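Local coordinates for aldehyde dehydrogenase (Staphylococcus aureus, PDB 6K10), which oxidises the carotenoid aldehyde 4,4'-diaponeurosporen-4-al to 4,4'-diaponeurosporenoic acid, with NAD+ as electron acceptor, in the biosynthesis of the pigment staphyloxanthin, at residues D50-L55 against E65-E70; K38-A43 against L127-L132; Q355-A360 against T383-N388. The protein carries 1 engineered substitution. All blocks are in the same frame, centred on the assembly; numbering follows the deposited sequence.

Interaction 1 (D50-L55 against E65-E70)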
ATOM      1  N   ASP A  50     -25.466 -24.591  -7.606  1.00 22.30           N
ATOM      2  CA  ASP A  50     -24.981 -24.190  -8.923  1.00 25.32           C
ATOM      3  C   ASP A  50     -23.497 -23.851  -8.897  1.00 25.66           C
ATOM      4  O   ASP A  50     -22.787 -24.111  -9.877  1.00 25.96           O
ATOM      5  CB  ASP A  50     -25.787 -22.997  -9.442  1.00 32.26           C
ATOM      6  CG  ASP A  50     -27.266 -23.109  -9.122  1.00 41.07           C
ATOM      7  OD1 ASP A  50     -27.644 -22.926  -7.943  1.00 47.40           O
ATOM      8  OD2 ASP A  50     -28.056 -23.385 -10.049  1.00 43.47           O
ATOM      9  N   ILE A  51     -23.012 -23.270  -7.800  1.00 22.75           N
ATOM     10  CA  ILE A  51     -21.586 -22.971  -7.689  1.00 22.38           C
ATOM     11  C   ILE A  51     -20.778 -24.261  -7.639  1.00 24.99           C
ATOM     12  O   ILE A  51     -19.755 -24.399  -8.319  1.00 25.40           O
ATOM     13  CB  ILE A  51     -21.315 -22.089  -6.458  1.00 21.11           C
ATOM     14  CG1 ILE A  51     -22.073 -20.767  -6.571  1.00 23.85           C
ATOM     15  CG2 ILE A  51     -19.824 -21.825  -6.317  1.00 21.82           C
ATOM     16  CD1 ILE A  51     -22.248 -20.059  -5.245  1.00 23.16           C
ATOM     17  N   LEU A  52     -21.222 -25.223  -6.823  1.00 22.28           N
ATOM     18  CA  LEU A  52     -20.535 -26.510  -6.755  1.00 21.93           C
ATOM     19  C   LEU A  52     -20.534 -27.208  -8.109  1.00 21.70           C
ATOM     20  O   LEU A  52     -19.524 -27.796  -8.511  1.00 22.63           O
ATOM     21  CB  LEU A  52     -21.185 -27.403  -5.696  1.00 23.89           C
ATOM     22  CG  LEU A  52     -21.026 -27.000  -4.228  1.00 24.83           C
ATOM     23  CD1 LEU A  52     -21.883 -27.890  -3.338  1.00 24.20           C
ATOM     24  CD2 LEU A  52     -19.567 -27.073  -3.806  1.00 25.29           C
ATOM     25  N   GLU A  53     -21.659 -27.153  -8.827  1.00 22.76           N
ATOM     26  CA  GLU A  53     -21.727 -27.769 -10.149  1.00 24.84           C
ATOM     27  C   GLU A  53     -20.754 -27.106 -11.114  1.00 21.31           C
ATOM     28  O   GLU A  53     -20.050 -27.784 -11.871  1.00 24.43           O
ATOM     29  CB  GLU A  53     -23.153 -27.687 -10.696  1.00 26.29           C
ATOM     30  CG  GLU A  53     -24.105 -28.732 -10.148  1.00 36.22           C
ATOM     31  CD  GLU A  53     -25.540 -28.241 -10.103  1.00 43.87           C
ATOM     32  OE1 GLU A  53     -25.995 -27.637 -11.099  1.00 46.74           O
ATOM     33  OE2 GLU A  53     -26.218 -28.467  -9.078  1.00 48.52           O
ATOM     34  N   ALA A  54     -20.710 -25.771 -11.103  1.00 23.28           N
ATOM     35  CA  ALA A  54     -19.835 -25.047 -12.021  1.00 20.23           C
ATOM     36  C   ALA A  54     -18.367 -25.317 -11.718  1.00 23.73           C
ATOM     37  O   ALA A  54     -17.565 -25.517 -12.639  1.00 25.85           O
ATOM     38  CB  ALA A  54     -20.136 -23.550 -11.950  1.00 21.63           C
ATOM     39  N   LEU A  55     -17.994 -25.323 -10.436  1.00 20.73           N
ATOM     40  CA  LEU A  55     -16.622 -25.648 -10.065  1.00 21.20           C
ATOM     41  C   LEU A  55     -16.268 -27.072 -10.472  1.00 24.92           C
ATOM     42  O   LEU A  55     -15.134 -27.349 -10.878  1.00 25.80           O
ATOM     43  CB  LEU A  55     -16.428 -25.453  -8.561  1.00 20.47           C
ATOM     44  CG  LEU A  55     -16.483 -24.004  -8.075  1.00 23.15           C
ATOM     45  CD1 LEU A  55     -16.628 -23.939  -6.560  1.00 22.77           C
ATOM     46  CD2 LEU A  55     -15.243 -23.255  -8.531  1.00 23.51           C
ATOM     47  N   GLU A  65     -13.451 -30.141  -1.395  1.00 24.86           N
ATOM     48  CA  GLU A  65     -12.433 -29.143  -1.704  1.00 25.42           C
ATOM     49  C   GLU A  65     -13.066 -27.814  -2.096  1.00 23.52           C
ATOM     50  O   GLU A  65     -12.582 -26.747  -1.704  1.00 23.55           O
ATOM     51  CB  GLU A  65     -11.532 -29.660  -2.824  1.00 26.49           C
ATOM     52  CG  GLU A  65     -10.106 -29.156  -2.768  1.00 30.10           C
ATOM     53  CD  GLU A  65      -9.308 -29.568  -3.987  1.00 29.77           C
ATOM     54  OE1 GLU A  65      -8.623 -30.610  -3.926  1.00 30.53           O
ATOM     55  OE2 GLU A  65      -9.371 -28.851  -5.007  1.00 28.51           O
ATOM     56  N   ALA A  66     -14.155 -27.862  -2.869  1.00 20.62           N
ATOM     57  CA  ALA A  66     -14.817 -26.635  -3.296  1.00 20.24           C
ATOM     58  C   ALA A  66     -15.407 -25.876  -2.117  1.00 24.30           C
ATOM     59  O   ALA A  66     -15.444 -24.640  -2.129  1.00 22.19           O
ATOM     60  CB  ALA A  66     -15.906 -26.954  -4.320  1.00 23.42           C
ATOM     61  N   TYR A  67     -15.868 -26.589  -1.088  1.00 21.22           N
ATOM     62  CA  TYR A  67     -16.428 -25.898   0.068  1.00 24.04           C
ATOM     63  C   TYR A  67     -15.333 -25.309   0.947  1.00 23.88           C
ATOM     64  O   TYR A  67     -15.472 -24.191   1.456  1.00 27.33           O
ATOM     65  CB  TYR A  67     -17.317 -26.841   0.878  1.00 24.59           C
ATOM     66  CG  TYR A  67     -18.588 -26.166   1.326  1.00 23.16           C
ATOM     67  CD1 TYR A  67     -19.699 -26.124   0.497  1.00 27.23           C
ATOM     68  CD2 TYR A  67     -18.663 -25.529   2.559  1.00 23.51           C
ATOM     69  CE1 TYR A  67     -20.859 -25.491   0.891  1.00 26.88           C
ATOM     70  CE2 TYR A  67     -19.818 -24.889   2.960  1.00 25.14           C
ATOM     71  CZ  TYR A  67     -20.913 -24.875   2.123  1.00 27.07           C
ATOM     72  OH  TYR A  67     -22.069 -24.241   2.515  1.00 29.01           O
ATOM     73  N   ALA A  68     -14.231 -26.039   1.127  1.00 25.05           N
ATOM     74  CA  ALA A  68     -13.178 -25.565   2.018  1.00 24.69           C
ATOM     75  C   ALA A  68     -12.383 -24.417   1.408  1.00 26.78           C
ATOM     76  O   ALA A  68     -11.851 -23.580   2.145  1.00 27.96           O
ATOM     77  CB  ALA A  68     -12.244 -26.717   2.386  1.00 24.37           C
ATOM     78  N   THR A  69     -12.290 -24.351   0.079  1.00 22.26           N
ATOM     79  CA  THR A  69     -11.442 -23.360  -0.570  1.00 22.05           C
ATOM     80  C   THR A  69     -12.200 -22.285  -1.335  1.00 25.00           C
ATOM     81  O   THR A  69     -11.574 -21.312  -1.770  1.00 28.07           O
ATOM     82  CB  THR A  69     -10.454 -24.044  -1.532  1.00 23.50           C
ATOM     83  OG1 THR A  69     -11.171 -24.640  -2.621  1.00 27.42           O
ATOM     84  CG2 THR A  69      -9.650 -25.113  -0.806  1.00 24.60           C
ATOM     85  N   GLU A  70     -13.514 -22.421  -1.524  1.00 23.98           N
ATOM     86  CA  GLU A  70     -14.241 -21.411  -2.288  1.00 24.89           C
ATOM     87  C   GLU A  70     -15.513 -20.941  -1.589  1.00 22.87           C
ATOM     88  O   GLU A  70     -15.636 -19.757  -1.260  1.00 24.64           O
ATOM     89  CB  GLU A  70     -14.575 -21.930  -3.693  1.00 25.83           C
ATOM     90  CG  GLU A  70     -13.398 -22.557  -4.427  1.00 28.02           C
ATOM     91  CD  GLU A  70     -13.046 -21.841  -5.722  1.00 26.27           C
ATOM     92  OE1 GLU A  70     -13.419 -20.661  -5.881  1.00 26.13           O
ATOM     93  OE2 GLU A  70     -12.387 -22.460  -6.580  1.00 25.45           O
TER
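Leu52 and Leu55, one turn apart on helix 48-59, both press on the methyl of Ala66 in helix 63-89. Leu52 CD2 stands 3.7 Å and Leu55 CD1 3.8 Å from Ala66 CB. These two successive helices pack steeply across each other: the local axes pass 10.5 Å apart, their N-to-C directions 105° from each other, so branched leucines span the gap while a single methyl on the far side leaves room for both. The same Leu52 CD2 also reaches the edge of the Tyr67 ring, near its plane, 4.4 Å from Tyr67 CD1. That ring packs edge-to-face against Phe457 of the second subunit, and its hydroxyl bonds to Glu48 of its own chain.

Leu55 CD2 touches Glu70 OE2 at 3.5 Å, a methyl against a carboxylate. The Glu70 chain bends at chi2 (-119°), and its carboxylate meets Leu55 CD2 from the opposite direction. Glutamate can be buried here because Lys61 forms a salt bridge with OE2, while the backbone NH groups of Phe125 and Gln126 bind OE1. The Glu70 side chain is about 12 Å from that of Ser251, the predicted active-site position, engineered here.

Helix 151-164 backs helix 48-59 through Ile51 and Ala54.

Interaction 2 (K38-A43 against L127-L132); sequences KKLSKA and LVFEPL
Leu40 of helix 30-46 reaches across to Phe129 and Leu132 of helix 126-138, and its two methyls divide the work. CD1 serves the aromatic partner, at 3.6 Å from Phe129 CE1 and 3.9 Å from Phe129 CD1, the leucine and phenylalanine side chains crossing at a slant. CD2 serves the aliphatic one, 4.3 Å from Leu132 CD2. The backbones stay well apart, with 9.3 Å between Leu40 CA and Phe129 CA, and the contact is therefore made by long side chains alone. Leu40 spans this distance with CG anti to the backbone N (chi1 -173°), which extends the branch toward the other helix. A leucine suits the place because its forked end can meet a flat ring and a second leucine at once.

Helix 126-138 is the helix of a beta-alpha-beta crossover, running from strand 104-118 to the parallel strand 141-145 in the Rossmann-like sheet that in aldehyde dehydrogenases belongs to the cofactor-binding domain. Leu132 also packs on Ala142 and Ile144 of the second strand, and Leu40 on Ile78 of helix 63-89. Leu132 thus lies between sheet and outer helix, a place for a purely apolar residue. Phe129 is wedged among several neighbours: Val128 CG1 covers one face of the ring, 3.7 Å above its plane and offset toward the rim, and the ring of Phe125 meets it as well.

The polar Glu130 has partners of its own. Buried beside Phe129 in the sequence, it gives one carboxylate oxygen to Ser427 OG and the other to Ser77 OG. Pro131 has no NH to give to the preceding turn, and the helix kinks there.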
ATOM      1  N   LYS A  38     -25.296  -9.165   4.053  1.00 27.07           N
ATOM      2  CA  LYS A  38     -26.356 -10.146   4.277  1.00 26.15           C
ATOM      3  C   LYS A  38     -26.878 -10.692   2.957  1.00 25.73           C
ATOM      4  O   LYS A  38     -27.001 -11.910   2.778  1.00 27.83           O
ATOM      5  CB  LYS A  38     -27.512  -9.527   5.064  1.00 31.44           C
ATOM      6  CG  LYS A  38     -27.145  -8.927   6.396  1.00 36.48           C
ATOM      7  N   LYS A  39     -27.209  -9.796   2.027  1.00 25.86           N
ATOM      8  CA  LYS A  39     -27.727 -10.226   0.734  1.00 27.91           C
ATOM      9  C   LYS A  39     -26.711 -11.089  -0.001  1.00 25.57           C
ATOM     10  O   LYS A  39     -27.078 -12.087  -0.630  1.00 24.77           O
ATOM     11  CB  LYS A  39     -28.113  -9.006  -0.103  1.00 30.80           C
ATOM     12  CG  LYS A  39     -29.326  -8.253   0.430  1.00 30.62           C
ATOM     13  CD  LYS A  39     -29.385  -6.842  -0.130  1.00 35.13           C
ATOM     14  CE  LYS A  39     -29.525  -6.851  -1.643  1.00 36.03           C
ATOM     15  NZ  LYS A  39     -29.451  -5.474  -2.211  1.00 40.24           N
ATOM     16  N   LEU A  40     -25.428 -10.731   0.080  1.00 26.85           N
ATOM     17  CA  LEU A  40     -24.386 -11.538  -0.548  1.00 22.81           C
ATOM     18  C   LEU A  40     -24.356 -12.946   0.035  1.00 24.33           C
ATOM     19  O   LEU A  40     -24.253 -13.935  -0.700  1.00 24.59           O
ATOM     20  CB  LEU A  40     -23.025 -10.863  -0.377  1.00 23.39           C
ATOM     21  CG  LEU A  40     -21.860 -11.513  -1.126  1.00 25.46           C
ATOM     22  CD1 LEU A  40     -22.128 -11.519  -2.623  1.00 28.35           C
ATOM     23  CD2 LEU A  40     -20.553 -10.803  -0.812  1.00 24.23           C
ATOM     24  N   SER A  41     -24.441 -13.052   1.362  1.00 23.45           N
ATOM     25  CA  SER A  41     -24.439 -14.359   2.011  1.00 26.28           C
ATOM     26  C   SER A  41     -25.666 -15.173   1.619  1.00 26.28           C
ATOM     27  O   SER A  41     -25.554 -16.345   1.241  1.00 25.89           O
ATOM     28  CB  SER A  41     -24.376 -14.183   3.527  1.00 30.69           C
ATOM     29  OG  SER A  41     -24.338 -15.437   4.179  1.00 35.67           O
ATOM     30  N   LYS A  42     -26.852 -14.566   1.727  1.00 23.85           N
ATOM     31  CA  LYS A  42     -28.081 -15.233   1.308  1.00 24.34           C
ATOM     32  C   LYS A  42     -27.993 -15.684  -0.142  1.00 24.72           C
ATOM     33  O   LYS A  42     -28.454 -16.775  -0.499  1.00 23.60           O
ATOM     34  CB  LYS A  42     -29.268 -14.289   1.501  1.00 27.54           C
ATOM     35  CG  LYS A  42     -30.473 -14.602   0.629  1.00 32.23           C
ATOM     36  CD  LYS A  42     -31.623 -13.648   0.908  1.00 38.49           C
ATOM     37  CE  LYS A  42     -32.586 -13.584  -0.268  1.00 42.04           C
ATOM     38  NZ  LYS A  42     -33.688 -12.614  -0.022  1.00 45.21           N
ATOM     39  N   ALA A  43     -27.384 -14.857  -0.987  1.00 25.29           N
ATOM     40  CA  ALA A  43     -27.309 -15.157  -2.408  1.00 24.57           C
ATOM     41  C   ALA A  43     -26.396 -16.350  -2.683  1.00 22.65           C
ATOM     42  O   ALA A  43     -26.726 -17.213  -3.504  1.00 25.09           O
ATOM     43  CB  ALA A  43     -26.843 -13.905  -3.145  1.00 26.37           C
ATOM     44  N   LEU A 127     -11.573 -16.016  -5.385  1.00 20.46           N
ATOM     45  CA  LEU A 127     -10.780 -14.855  -5.763  1.00 20.37           C
ATOM     46  C   LEU A 127     -11.616 -13.723  -6.341  1.00 22.74           C
ATOM     47  O   LEU A 127     -11.077 -12.637  -6.571  1.00 22.66           O
ATOM     48  CB  LEU A 127      -9.678 -15.272  -6.736  1.00 19.42           C
ATOM     49  CG  LEU A 127      -8.695 -16.270  -6.112  1.00 19.25           C
ATOM     50  CD1 LEU A 127      -7.803 -16.910  -7.164  1.00 20.57           C
ATOM     51  CD2 LEU A 127      -7.858 -15.587  -5.041  1.00 18.96           C
ATOM     52  N   VAL A 128     -12.901 -13.948  -6.586  1.00 21.41           N
ATOM     53  CA  VAL A 128     -13.832 -12.846  -6.810  1.00 21.03           C
ATOM     54  C   VAL A 128     -14.368 -12.298  -5.493  1.00 21.18           C
ATOM     55  O   VAL A 128     -14.365 -11.084  -5.264  1.00 21.63           O
ATOM     56  CB  VAL A 128     -14.984 -13.293  -7.740  1.00 20.77           C
ATOM     57  CG1 VAL A 128     -16.169 -12.337  -7.617  1.00 24.29           C
ATOM     58  CG2 VAL A 128     -14.531 -13.357  -9.189  1.00 20.72           C
ATOM     59  N   PHE A 129     -14.798 -13.184  -4.591  1.00 19.71           N
ATOM     60  CA  PHE A 129     -15.650 -12.731  -3.497  1.00 21.54           C
ATOM     61  C   PHE A 129     -14.894 -12.329  -2.237  1.00 20.15           C
ATOM     62  O   PHE A 129     -15.379 -11.464  -1.497  1.00 21.59           O
ATOM     63  CB  PHE A 129     -16.704 -13.798  -3.189  1.00 22.14           C
ATOM     64  CG  PHE A 129     -17.801 -13.862  -4.224  1.00 23.05           C
ATOM     65  CD1 PHE A 129     -18.873 -12.996  -4.140  1.00 25.58           C
ATOM     66  CD2 PHE A 129     -17.751 -14.751  -5.282  1.00 22.38           C
ATOM     67  CE1 PHE A 129     -19.881 -13.016  -5.079  1.00 28.45           C
ATOM     68  CE2 PHE A 129     -18.760 -14.774  -6.229  1.00 27.04           C
ATOM     69  CZ  PHE A 129     -19.829 -13.908  -6.126  1.00 27.66           C
ATOM     70  N   GLU A 130     -13.711 -12.899  -1.969  1.00 22.55           N
ATOM     71  CA  GLU A 130     -12.939 -12.389  -0.840  1.00 19.42           C
ATOM     72  C   GLU A 130     -12.501 -10.937  -1.057  1.00 21.50           C
ATOM     73  O   GLU A 130     -12.666 -10.124  -0.134  1.00 24.23           O
ATOM     74  CB  GLU A 130     -11.758 -13.313  -0.524  1.00 23.44           C
ATOM     75  CG  GLU A 130     -10.893 -12.794   0.615  1.00 25.51           C
ATOM     76  CD  GLU A 130     -11.704 -12.451   1.861  1.00 30.48           C
ATOM     77  OE1 GLU A 130     -11.404 -11.420   2.506  1.00 30.08           O
ATOM     78  OE2 GLU A 130     -12.640 -13.205   2.203  1.00 30.61           O
ATOM     79  N   PRO A 131     -11.971 -10.544  -2.225  1.00 20.87           N
ATOM     80  CA  PRO A 131     -11.797  -9.095  -2.446  1.00 22.64           C
ATOM     81  C   PRO A 131     -13.100  -8.322  -2.371  1.00 22.59           C
ATOM     82  O   PRO A 131     -13.132  -7.231  -1.784  1.00 21.19           O
ATOM     83  CB  PRO A 131     -11.168  -9.014  -3.846  1.00 22.36           C
ATOM     84  CG  PRO A 131     -10.644 -10.353  -4.127  1.00 25.90           C
ATOM     85  CD  PRO A 131     -11.484 -11.330  -3.372  1.00 24.01           C
ATOM     86  N   LEU A 132     -14.182  -8.867  -2.934  1.00 20.60           N
ATOM     87  CA  LEU A 132     -15.453  -8.147  -2.957  1.00 20.43           C
ATOM     88  C   LEU A 132     -15.948  -7.837  -1.549  1.00 20.80           C
ATOM     89  O   LEU A 132     -16.457  -6.738  -1.291  1.00 21.13           O
ATOM     90  CB  LEU A 132     -16.503  -8.958  -3.713  1.00 20.97           C
ATOM     91  CG  LEU A 132     -17.848  -8.249  -3.886  1.00 23.46           C
ATOM     92  CD1 LEU A 132     -17.700  -7.042  -4.803  1.00 25.94           C
ATOM     93  CD2 LEU A 132     -18.920  -9.198  -4.402  1.00 22.31           C
TER

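Interaction 3 (Q355-A360 against T383-N388)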
ATOM      1  N   GLN A 355      23.430 -29.827  -0.759  1.00 31.65           N
ATOM      2  CA  GLN A 355      24.326 -30.386   0.248  1.00 35.14           C
ATOM      3  C   GLN A 355      24.361 -29.576   1.535  1.00 34.56           C
ATOM      4  O   GLN A 355      24.581 -30.145   2.608  1.00 36.83           O
ATOM      5  CB  GLN A 355      25.750 -30.517  -0.309  1.00 37.67           C
ATOM      6  CG  GLN A 355      25.915 -31.646  -1.305  1.00 40.54           C
ATOM      7  CD  GLN A 355      27.366 -32.049  -1.497  1.00 44.00           C
ATOM      8  N   SER A 356      24.167 -28.260   1.455  1.00 32.93           N
ATOM      9  CA  SER A 356      24.146 -27.409   2.636  1.00 32.85           C
ATOM     10  C   SER A 356      23.069 -26.350   2.472  1.00 30.01           C
ATOM     11  O   SER A 356      22.726 -25.957   1.354  1.00 27.90           O
ATOM     12  CB  SER A 356      25.513 -26.748   2.899  1.00 39.18           C
ATOM     13  OG  SER A 356      25.834 -25.757   1.936  1.00 42.39           O
ATOM     14  N   LEU A 357      22.542 -25.888   3.611  1.00 29.31           N
ATOM     15  CA  LEU A 357      21.462 -24.901   3.587  1.00 29.06           C
ATOM     16  C   LEU A 357      21.867 -23.633   2.850  1.00 26.91           C
ATOM     17  O   LEU A 357      21.019 -22.961   2.243  1.00 24.22           O
ATOM     18  CB  LEU A 357      21.023 -24.558   5.009  1.00 30.36           C
ATOM     19  CG  LEU A 357      19.738 -23.722   5.077  1.00 30.86           C
ATOM     20  CD1 LEU A 357      18.553 -24.562   4.634  1.00 32.79           C
ATOM     21  CD2 LEU A 357      19.506 -23.136   6.468  1.00 29.43           C
ATOM     22  N   ASP A 358      23.155 -23.277   2.902  1.00 27.47           N
ATOM     23  CA  ASP A 358      23.622 -22.095   2.184  1.00 28.94           C
ATOM     24  C   ASP A 358      23.390 -22.233   0.685  1.00 22.37           C
ATOM     25  O   ASP A 358      23.068 -21.246   0.008  1.00 26.45           O
ATOM     26  CB  ASP A 358      25.101 -21.842   2.491  1.00 36.35           C
ATOM     27  CG  ASP A 358      25.375 -21.725   3.984  1.00 42.53           C
ATOM     28  OD1 ASP A 358      25.094 -20.658   4.576  1.00 41.90           O
ATOM     29  OD2 ASP A 358      25.879 -22.705   4.571  1.00 47.38           O
ATOM     30  N   GLU A 359      23.545 -23.449   0.149  1.00 25.32           N
ATOM     31  CA  GLU A 359      23.284 -23.666  -1.270  1.00 25.93           C
ATOM     32  C   GLU A 359      21.798 -23.536  -1.584  1.00 25.42           C
ATOM     33  O   GLU A 359      21.421 -22.907  -2.582  1.00 27.78           O
ATOM     34  CB  GLU A 359      23.811 -25.037  -1.694  1.00 29.72           C
ATOM     35  N   ALA A 360      20.939 -24.105  -0.737  1.00 25.41           N
ATOM     36  CA  ALA A 360      19.501 -23.958  -0.943  1.00 24.22           C
ATOM     37  C   ALA A 360      19.081 -22.490  -0.903  1.00 25.85           C
ATOM     38  O   ALA A 360      18.313 -22.028  -1.754  1.00 24.83           O
ATOM     39  CB  ALA A 360      18.740 -24.769   0.105  1.00 25.66           C
ATOM     40  N   THR A 383      15.310 -22.876  10.866  1.00 26.66           N
ATOM     41  CA  THR A 383      14.071 -22.115  10.739  1.00 28.53           C
ATOM     42  C   THR A 383      14.344 -20.620  10.785  1.00 26.11           C
ATOM     43  O   THR A 383      13.857 -19.857   9.943  1.00 23.36           O
ATOM     44  CB  THR A 383      13.101 -22.523  11.855  1.00 35.60           C
ATOM     45  OG1 THR A 383      12.937 -23.943  11.849  1.00 37.08           O
ATOM     46  CG2 THR A 383      11.748 -21.855  11.679  1.00 37.26           C
ATOM     47  N   GLN A 384      15.144 -20.192  11.762  1.00 26.74           N
ATOM     48  CA  GLN A 384      15.440 -18.774  11.912  1.00 28.74           C
ATOM     49  C   GLN A 384      16.208 -18.241  10.710  1.00 27.13           C
ATOM     50  O   GLN A 384      15.920 -17.143  10.219  1.00 26.08           O
ATOM     51  CB  GLN A 384      16.225 -18.545  13.201  1.00 30.60           C
ATOM     52  CG  GLN A 384      16.497 -17.087  13.510  1.00 33.13           C
ATOM     53  N   ARG A 385      17.185 -19.007  10.217  1.00 25.86           N
ATOM     54  CA  ARG A 385      17.962 -18.573   9.059  1.00 29.02           C
ATOM     55  C   ARG A 385      17.067 -18.328   7.852  1.00 26.39           C
ATOM     56  O   ARG A 385      17.197 -17.311   7.162  1.00 27.15           O
ATOM     57  CB  ARG A 385      19.030 -19.614   8.718  1.00 30.20           C
ATOM     58  CG  ARG A 385      20.340 -19.456   9.463  1.00 33.67           C
ATOM     59  CD  ARG A 385      21.466 -20.136   8.697  1.00 35.90           C
ATOM     60  NE  ARG A 385      21.852 -19.360   7.521  1.00 36.12           N
ATOM     61  CZ  ARG A 385      22.677 -19.793   6.573  1.00 35.49           C
ATOM     62  NH1 ARG A 385      23.207 -21.005   6.652  1.00 34.86           N
ATOM     63  NH2 ARG A 385      22.969 -19.011   5.541  1.00 35.27           N
ATOM     64  N   VAL A 386      16.149 -19.256   7.579  1.00 27.54           N
ATOM     65  CA  VAL A 386      15.331 -19.161   6.373  1.00 26.50           C
ATOM     66  C   VAL A 386      14.389 -17.966   6.454  1.00 26.19           C
ATOM     67  O   VAL A 386      14.238 -17.207   5.489  1.00 25.60           O
ATOM     68  CB  VAL A 386      14.563 -20.473   6.149  1.00 28.03           C
ATOM     69  CG1 VAL A 386      13.491 -20.276   5.103  1.00 28.78           C
ATOM     70  CG2 VAL A 386      15.522 -21.573   5.724  1.00 26.97           C
ATOM     71  N   ILE A 387      13.738 -17.782   7.605  1.00 24.31           N
ATOM     72  CA  ILE A 387      12.793 -16.676   7.755  1.00 27.17           C
ATOM     73  C   ILE A 387      13.519 -15.338   7.694  1.00 24.14           C
ATOM     74  O   ILE A 387      12.999 -14.357   7.144  1.00 25.14           O
ATOM     75  CB  ILE A 387      11.998 -16.828   9.065  1.00 29.76           C
ATOM     76  CG1 ILE A 387      11.223 -18.151   9.071  1.00 31.61           C
ATOM     77  CG2 ILE A 387      11.066 -15.640   9.269  1.00 29.78           C
ATOM     78  CD1 ILE A 387      10.608 -18.499  10.408  1.00 33.16           C
ATOM     79  N   ASN A 388      14.737 -15.279   8.233  1.00 24.46           N
ATOM     80  CA  ASN A 388      15.452 -14.009   8.290  1.00 28.15           C
ATOM     81  C   ASN A 388      16.152 -13.679   6.977  1.00 25.83           C
ATOM     82  O   ASN A 388      16.224 -12.508   6.592  1.00 30.85           O
ATOM     83  CB  ASN A 388      16.470 -14.023   9.431  1.00 28.92           C
ATOM     84  CG  ASN A 388      15.819 -14.080  10.797  1.00 35.54           C
ATOM     85  OD1 ASN A 388      14.625 -13.815  10.942  1.00 38.95           O
ATOM     86  ND2 ASN A 388      16.608 -14.399  11.814  1.00 38.73           N
TER
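Asp358 and Arg385 form a salt bridge in which two nitrogens of the guanidinium converge on one carboxylate oxygen. Arg385 NH1 lies 2.8 Å from Asp358 OD1, and Arg385 NH2 lies 2.9 Å from Asp358 OD1. Each bond is bent, with an N-H...O angle near 140°, as expected when both NH groups must share one acceptor. OD1 sits close to the guanidinium plane, at its outer edge, but the carboxylate is not coplanar with that group. The two planes are 42° apart, and both nitrogens approach OD1 from the same face of the carboxylate, NH1 from well above it and NH2 on the anti side. This is an end-on grip on one atom, unlike the coplanar pair in which each oxygen takes its own nitrogen.

Next to the ion pair is a small apolar patch. Leu357 CD2 is 4.2 Å from Arg385 CB and 4.3 Å from Val386 CG2, so the arginine offers an apolar methylene at its base and charge at its end. Such a residue suits a border where a buried valine gives way to an exposed aspartate.

The next shell positions the charged groups. The Arg385 chain bends at chi3 (74°), carrying the guanidinium across to Asp358, and NE forms a salt bridge with Glu389, so that the cation is shared between two acids. Ser356 occupies the N-cap of helix 357-365. Asp358 consequently stands in the first turn, where an acidic side chain probably gains from the helix dipole.

At the far end of the segment, Asn388 and the carbonyl of Ile387 bind Lys108 and Lys435 of the second subunit. Helix 380-389 makes a beta-alpha-beta crossover between the parallel neighbouring strands 372-376 and 394-397, in the sheet that in aldehyde dehydrogenases belongs to the catalytic domain, and Val386 rests on Leu373 and Leu375 of the former strand.

Interactions 1 and 2 (centres about 14 Å apart) are buried packing between helices on the same side of the chain's centre: helices 30-46 and 48-59 follow each other in the chain, and helix 63-89 supplies one side of interaction 1 while also touching Leu40 and Phe129 of interaction 2. Leucines dominate both, but interaction 1 includes a buried acid, whereas the contact surface of interaction 2 is wholly apolar. The centre of interaction 3 is about 38 and 41 Å from those of interactions 1 and 2; it lies by strands 372-376 and 394-397 and is more open, with a salt bridge flanking a leucine-valine patch. Interactions 1 and 3 both border the second subunit; interaction 2 does not.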